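Local coordinates for secreted protein ESXB (PDB 4J11), which is a secreted WXG100-family helical-hairpin protein, probably exported by an ESX-type (type VII) secretion system, at residues 10-15 / 85-90. Residues are numbered along the deposited sequence; the frame is centred on the assembly and turned at random. Where two conformers were deposited one is given.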
ATOM      1  N   THR B  10     -20.670 -11.820  11.354  1.00  8.12           N
ATOM      2  CA  THR B  10     -20.788 -13.141  10.746  1.00  7.05           C
ATOM      3  C   THR B  10     -19.480 -13.543  10.051  1.00  8.46           C
ATOM      4  O   THR B  10     -18.635 -12.685   9.725  1.00  7.96           O
ATOM      5  CB  THR B  10     -21.882 -13.153   9.675  1.00  7.69           C
ATOM      6  OG1 THR B  10     -21.543 -12.189   8.684  1.00  8.04           O
ATOM      7  CG2 THR B  10     -23.260 -12.837  10.259  1.00 10.54           C
ATOM      8  N   PRO B  11     -19.299 -14.856   9.807  1.00  7.17           N
ATOM      9  CA  PRO B  11     -18.123 -15.295   9.044  1.00  7.56           C
ATOM     10  C   PRO B  11     -18.025 -14.603   7.685  1.00  8.20           C
ATOM     11  O   PRO B  11     -16.938 -14.191   7.280  1.00  7.22           O
ATOM     12  CB  PRO B  11     -18.359 -16.802   8.872  1.00  9.36           C
ATOM     13  CG  PRO B  11     -19.186 -17.184  10.057  1.00 11.82           C
ATOM     14  CD  PRO B  11     -20.066 -15.995  10.346  1.00  8.92           C
ATOM     15  N   GLU B  12     -19.150 -14.438   7.002  1.00  8.38           N
ATOM     16  CA  GLU B  12     -19.155 -13.837   5.676  1.00  6.52           C
ATOM     17  C   GLU B  12     -18.721 -12.368   5.724  1.00  6.24           C
ATOM     18  O   GLU B  12     -18.068 -11.878   4.803  1.00  7.18           O
ATOM     19  CB  GLU B  12     -20.550 -13.982   5.057  1.00 10.31           C
ATOM     20  CG  GLU B  12     -20.971 -15.444   4.767  1.00 22.20           C
ATOM     21  CD  GLU B  12     -21.388 -16.295   5.992  1.00 28.71           C
ATOM     22  OE1 GLU B  12     -21.676 -15.780   7.107  1.00 15.14           O
ATOM     23  OE2 GLU B  12     -21.440 -17.532   5.820  1.00 38.30           O
ATOM     24  N   GLU B  13     -19.094 -11.657   6.787  1.00  6.31           N
ATOM     25  CA  GLU B  13     -18.642 -10.277   6.959  1.00  5.75           C
ATOM     26  C   GLU B  13     -17.132 -10.199   7.165  1.00  6.49           C
ATOM     27  O   GLU B  13     -16.452  -9.336   6.591  1.00  7.28           O
ATOM     28  CB  GLU B  13     -19.384  -9.595   8.103  1.00  7.70           C
ATOM     29  CG  GLU B  13     -20.744  -9.060   7.695  1.00 12.38           C
ATOM     30  CD  GLU B  13     -20.600  -7.902   6.745  1.00 15.90           C
ATOM     31  OE1 GLU B  13     -20.676  -8.110   5.511  1.00 12.66           O
ATOM     32  OE2 GLU B  13     -20.377  -6.770   7.231  1.00 14.78           O
ATOM     33  N   LEU B  14     -16.595 -11.099   7.989  1.00  6.97           N
ATOM     34  CA  LEU B  14     -15.145 -11.149   8.174  1.00  6.16           C
ATOM     35  C   LEU B  14     -14.421 -11.485   6.870  1.00  7.28           C
ATOM     36  O   LEU B  14     -13.362 -10.925   6.584  1.00  6.95           O
ATOM     37  CB  LEU B  14     -14.754 -12.142   9.274  1.00  6.26           C
ATOM     38  CG  LEU B  14     -15.145 -11.778  10.704  1.00  7.48           C
ATOM     39  CD1 LEU B  14     -14.916 -12.959  11.620  1.00 11.77           C
ATOM     40  CD2 LEU B  14     -14.317 -10.585  11.166  1.00 11.92           C
ATOM     41  N   GLU B  15     -15.000 -12.386   6.082  1.00  6.32           N
ATOM     42  CA  GLU B  15     -14.439 -12.736   4.777  1.00  6.29           C
ATOM     43  C   GLU B  15     -14.452 -11.549   3.819  1.00  5.93           C
ATOM     44  O   GLU B  15     -13.513 -11.362   3.055  1.00  7.59           O
ATOM     45  CB  GLU B  15     -15.188 -13.942   4.198  1.00  7.33           C
ATOM     46  CG  GLU B  15     -14.823 -15.238   4.915  1.00  7.64           C
ATOM     47  CD  GLU B  15     -15.747 -16.383   4.598  1.00 10.36           C
ATOM     48  OE1 GLU B  15     -16.884 -16.152   4.120  1.00 14.45           O
ATOM     49  OE2 GLU B  15     -15.345 -17.540   4.841  1.00 13.32           O
ATOM     50  N   LYS B  85     -13.492 -20.035  12.624  0.59 11.03           N
ATOM     51  CA  LYS B  85     -13.751 -20.384  14.017  0.59 12.28           C
ATOM     52  C   LYS B  85     -15.156 -19.970  14.456  0.59 11.83           C
ATOM     53  O   LYS B  85     -15.849 -20.730  15.139  0.59 13.19           O
ATOM     54  CB  LYS B  85     -12.705 -19.753  14.928  0.59 14.18           C
ATOM     55  CG  LYS B  85     -11.371 -20.481  14.950  0.59 16.59           C
ATOM     56  CD  LYS B  85     -10.314 -19.686  15.709  0.59 29.41           C
ATOM     57  CE  LYS B  85     -10.924 -18.787  16.786  0.59 31.32           C
ATOM     58  NZ  LYS B  85     -11.596 -19.524  17.893  0.59 35.31           N
ATOM     59  N   PHE B  86     -15.578 -18.770  14.065  1.00  9.66           N
ATOM     60  CA  PHE B  86     -16.905 -18.273  14.410  1.00  9.92           C
ATOM     61  C   PHE B  86     -17.999 -19.075  13.725  1.00 10.40           C
ATOM     62  O   PHE B  86     -19.104 -19.161  14.240  1.00  9.85           O
ATOM     63  CB  PHE B  86     -17.078 -16.812  13.985  1.00 10.33           C
ATOM     64  CG  PHE B  86     -16.356 -15.802  14.853  1.00 11.05           C
ATOM     65  CD1 PHE B  86     -15.608 -16.177  15.961  1.00 11.63           C
ATOM     66  CD2 PHE B  86     -16.442 -14.452  14.536  1.00  9.34           C
ATOM     67  CE1 PHE B  86     -14.956 -15.210  16.733  1.00 11.92           C
ATOM     68  CE2 PHE B  86     -15.802 -13.489  15.294  1.00 10.80           C
ATOM     69  CZ  PHE B  86     -15.066 -13.869  16.401  1.00  9.98           C
ATOM     70  N   ARG B  87     -17.695 -19.663  12.573  1.00  9.60           N
ATOM     71  CA  ARG B  87     -18.720 -20.345  11.777  1.00 10.72           C
ATOM     72  C   ARG B  87     -19.389 -21.465  12.548  1.00 12.45           C
ATOM     73  O   ARG B  87     -20.577 -21.723  12.381  1.00 11.52           O
ATOM     74  CB  ARG B  87     -18.100 -20.901  10.493  1.00 12.91           C
ATOM     75  CG  ARG B  87     -19.113 -21.386   9.472  1.00 14.40           C
ATOM     76  CD  ARG B  87     -18.421 -22.038   8.283  1.00 15.55           C
ATOM     77  NE  ARG B  87     -17.262 -21.281   7.829  1.00 20.44           N
ATOM     78  CZ  ARG B  87     -17.328 -20.232   7.014  1.00 19.59           C
ATOM     79  NH1 ARG B  87     -16.225 -19.608   6.647  1.00 17.25           N
ATOM     80  NH2 ARG B  87     -18.502 -19.809   6.567  1.00 20.73           N
ATOM     81  N   ASN B  88     -18.624 -22.120  13.413  1.00 13.55           N
ATOM     82  CA  ASN B  88     -19.140 -23.248  14.163  1.00 15.18           C
ATOM     83  C   ASN B  88     -20.280 -22.886  15.114  1.00 15.50           C
ATOM     84  O   ASN B  88     -21.058 -23.753  15.508  1.00 17.01           O
ATOM     85  CB  ASN B  88     -17.999 -23.949  14.903  1.00 25.42           C
ATOM     86  CG  ASN B  88     -16.890 -24.389  13.966  1.00 32.50           C
ATOM     87  OD1 ASN B  88     -16.994 -25.423  13.306  1.00 43.96           O
ATOM     88  ND2 ASN B  88     -15.824 -23.600  13.898  1.00 31.24           N
ATOM     89  N   THR B  89     -20.389 -21.611  15.481  1.00 11.97           N
ATOM     90  CA  THR B  89     -21.495 -21.178  16.339  1.00 12.31           C
ATOM     91  C   THR B  89     -22.381 -20.121  15.675  1.00 11.14           C
ATOM     92  O   THR B  89     -23.149 -19.423  16.340  1.00 12.49           O
ATOM     93  CB  THR B  89     -20.997 -20.674  17.713  1.00 13.69           C
ATOM     94  OG1 THR B  89     -20.003 -19.663  17.518  1.00 14.38           O
ATOM     95  CG2 THR B  89     -20.402 -21.829  18.527  1.00 16.96           C
ATOM     96  N   ASP B  90     -22.266 -20.005  14.358  1.00 11.59           N
ATOM     97  CA  ASP B  90     -23.070 -19.051  13.599  1.00 10.87           C
ATOM     98  C   ASP B  90     -24.217 -19.784  12.913  1.00 13.96           C
ATOM     99  O   ASP B  90     -23.985 -20.713  12.131  1.00 16.29           O
ATOM    100  CB  ASP B  90     -22.209 -18.327  12.555  1.00 11.44           C
ATOM    101  CG  ASP B  90     -22.960 -17.216  11.856  1.00 20.99           C
ATOM    102  OD1 ASP B  90     -22.947 -16.084  12.372  1.00 16.18           O
ATOM    103  OD2 ASP B  90     -23.568 -17.479  10.796  1.00 26.25           O
TER
HETATM  104  O   HOH W   1     -18.671 -18.056   4.518  1.00 23.30           O
HETATM  105  O   HOH W   2     -24.216 -15.999   8.653  1.00 25.42           O
HETATM  106  O   HOH W   3     -21.153 -19.943   7.098  1.00 33.97           O
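Pro11 CB lies over one face of the Arg87 guanidinium, 3.6 Å above its plane and displaced from its centre, while the Glu15 carboxylate and two waters sit at its edge. In that plane Arg87 NH1 donates to Glu15 OE2 at 2.9 Å, a salt bridge that meets the carboxylate 40° out of its plane. NH1 also pairs with Asp84. The Glu12 carboxylate stands nearly perpendicular to the guanidinium and makes a long salt bridge, OE2 to Arg87 NH2 at 3.8 Å, with two waters that each link OE2 to NH2, one also reaching Glu15 OE1. A bend at chi3 (-44°) swings the guanidinium toward Pro11, whose CG packs on Arg87 CA at 3.6 Å. At another corner of the proline ring, CD rests against Asp90 CG at 3.5 Å; Asp90 OD1 is hydrogen-bonded to Ser1, and a water bridges OD2 to Glu12 OE1. Leu14 CD1 approaches Phe86 CD2 obliquely at 3.6 Å. The contact closes the open end of the antiparallel hairpin, joining the start of helix 11-43, N-capped by Thr10, to the last turn of helix 48-87 and the type I turn Arg87-Asp90, with Trp46 of the second subunit packing on Leu14 and Phe86.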